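Long-range contact in ribonuclease J (PDB 5HAB), which degrades RNA as an archaeal exoribonuclease of the metallo-beta-lactamase and beta-CASP family, probably cutting in the 5'-to-3' direction: residues S269-V274 with R297-A302. The protein carries 1 engineered substitution. Residues are numbered along the deposited sequence; the frame is centred on the assembly and turned at random.
Sequences SHIARV and RYVGTA. With nucleotides of chain D.
Ile271 is the main bump of this contact, and helix 293-304 supplies the hollow. Ile271 CD1 enters a shallow dip lined by Tyr298, Val299 and Ala302. The floor of the dip is backbone: Ile271 CD1 lies 3.8 Å from Tyr298 O and 4.1 Å from Val299 CA. Ile271 CG1 stands anti to the carbonyl carbon (chi1 -58°), and a second bend at chi2 (-56°) brings CD1 to the dip. The short branch takes the neighbouring place, with Ile271 CG2 3.9 Å from Ala302 CB. One turn further along, Val274 CG1 and Val299 CG2 meet tip to tip at 4.0 Å. No hydrogen bond crosses between the segments. Tyr129 of helix 128-138 touches both Ile271 and Ala302, and its OH is hydrogen-bonded to Tyr298 O.

The loop before helix 271-283 adds a second part to the contact. Ser269 CB sits over one face of the Tyr298 ring, 4.1 Å from its centroid and 27° off the normal, a CH-pi contact. Ser269 OG lies 3.0 Å from OP1 of A3 of chain D and can donate a hydrogen bond to it. The same OP1 approaches the Tyr298 ring obliquely. Apolar helix packing thus passes into an RNA-backbone site, where a serine and a tyrosine of the beta-CASP domain border a phosphate of the bound strand.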
# COMPACT_ATOMS: atom_id res chain seq x y z
N SER B 269 10.70 5.38 27.89
CA SER B 269 9.52 5.63 28.73
C SER B 269 8.62 4.41 28.88
O SER B 269 7.69 4.43 29.69
CB SER B 269 8.71 6.79 28.16
OG SER B 269 8.33 6.55 26.81
N HIS B 270 8.85 3.35 28.11
CA HIS B 270 8.02 2.16 28.23
C HIS B 270 8.56 1.25 29.33
O HIS B 270 9.23 0.25 29.06
CB HIS B 270 7.92 1.40 26.90
CG HIS B 270 6.70 0.55 26.79
ND1 HIS B 270 6.07 -0.00 27.89
CD2 HIS B 270 5.97 0.16 25.72
CE1 HIS B 270 5.02 -0.69 27.50
NE2 HIS B 270 4.93 -0.61 26.18
N ILE B 271 8.23 1.61 30.57
CA ILE B 271 8.82 0.98 31.75
C ILE B 271 8.44 -0.50 31.89
O ILE B 271 9.27 -1.31 32.31
CB ILE B 271 8.42 1.79 33.01
CG1 ILE B 271 8.87 3.24 32.87
CG2 ILE B 271 9.02 1.19 34.25
CD1 ILE B 271 10.37 3.41 32.62
N ALA B 272 7.21 -0.85 31.53
CA ALA B 272 6.78 -2.26 31.57
C ALA B 272 7.63 -3.11 30.63
O ALA B 272 8.05 -4.23 30.98
CB ALA B 272 5.31 -2.37 31.20
N ARG B 273 7.89 -2.57 29.45
CA ARG B 273 8.68 -3.25 28.44
C ARG B 273 10.12 -3.46 28.91
O ARG B 273 10.65 -4.58 28.86
CB ARG B 273 8.68 -2.46 27.14
CG ARG B 273 9.51 -3.09 26.04
CD ARG B 273 8.73 -4.18 25.35
NE ARG B 273 7.85 -3.62 24.32
CZ ARG B 273 6.55 -3.43 24.50
NH1 ARG B 273 5.99 -3.76 25.65
NH2 ARG B 273 5.81 -2.92 23.52
N VAL B 274 10.75 -2.38 29.36
CA VAL B 274 12.12 -2.42 29.86
C VAL B 274 12.24 -3.41 31.02
O VAL B 274 13.19 -4.19 31.09
CB VAL B 274 12.59 -1.03 30.30
CG1 VAL B 274 13.95 -1.11 30.99
CG2 VAL B 274 12.65 -0.08 29.11
N ARG B 297 17.36 8.46 32.93
CA ARG B 297 16.29 9.36 33.37
C ARG B 297 15.01 8.59 33.72
O ARG B 297 14.63 8.51 34.89
CB ARG B 297 16.00 10.40 32.27
CG ARG B 297 14.90 11.41 32.61
CD ARG B 297 15.31 12.41 33.68
NE ARG B 297 16.32 13.36 33.20
CZ ARG B 297 16.03 14.55 32.67
NH1 ARG B 297 14.77 14.94 32.55
NH2 ARG B 297 17.01 15.35 32.26
N TYR B 298 14.37 8.00 32.71
CA TYR B 298 13.07 7.36 32.90
C TYR B 298 13.10 6.12 33.79
O TYR B 298 12.29 5.98 34.72
CB TYR B 298 12.46 6.99 31.54
CG TYR B 298 11.95 8.17 30.74
CD1 TYR B 298 10.64 8.61 30.89
CD2 TYR B 298 12.78 8.83 29.84
CE1 TYR B 298 10.17 9.69 30.16
CE2 TYR B 298 12.31 9.92 29.11
CZ TYR B 298 11.00 10.34 29.27
OH TYR B 298 10.52 11.41 28.55
N VAL B 299 14.03 5.21 33.52
CA VAL B 299 14.07 3.95 34.25
C VAL B 299 14.58 4.21 35.67
O VAL B 299 14.03 3.68 36.63
CB VAL B 299 14.93 2.90 33.53
CG1 VAL B 299 14.86 1.57 34.26
CG2 VAL B 299 14.47 2.74 32.09
N GLY B 300 15.62 5.04 35.77
CA GLY B 300 16.12 5.46 37.07
C GLY B 300 15.02 6.05 37.94
O GLY B 300 14.81 5.60 39.07
N THR B 301 14.31 7.04 37.40
CA THR B 301 13.20 7.66 38.11
C THR B 301 12.15 6.63 38.52
O THR B 301 11.68 6.64 39.67
CB THR B 301 12.51 8.75 37.26
OG1 THR B 301 13.47 9.75 36.91
CG2 THR B 301 11.38 9.40 38.05
N ALA B 302 11.79 5.73 37.61
CA ALA B 302 10.78 4.71 37.91
C ALA B 302 11.23 3.81 39.06
O ALA B 302 10.42 3.35 39.86
CB ALA B 302 10.48 3.88 36.67
P A D 3 8.48 9.59 24.29
OP1 A D 3 9.21 9.14 25.51
OP2 A D 3 7.06 9.99 24.39
O5' A D 3 9.28 10.82 23.65
C5' A D 3 10.70 10.84 23.62
C4' A D 3 11.24 10.29 22.33
O4' A D 3 11.10 11.26 21.26
C3' A D 3 12.72 9.94 22.31
O3' A D 3 12.99 8.69 22.92
C2' A D 3 13.06 9.98 20.83
O2' A D 3 12.66 8.77 20.19
C1' A D 3 12.15 11.11 20.33
N9 A D 3 12.87 12.39 20.17
C8 A D 3 12.98 13.45 21.04
N7 A D 3 13.70 14.44 20.57
C5 A D 3 14.08 14.02 19.31
C6 A D 3 14.85 14.61 18.29
N6 A D 3 15.41 15.83 18.38
N1 A D 3 15.04 13.91 17.15
C2 A D 3 14.49 12.69 17.04
N3 A D 3 13.75 12.03 17.92
C4 A D 3 13.58 12.76 19.05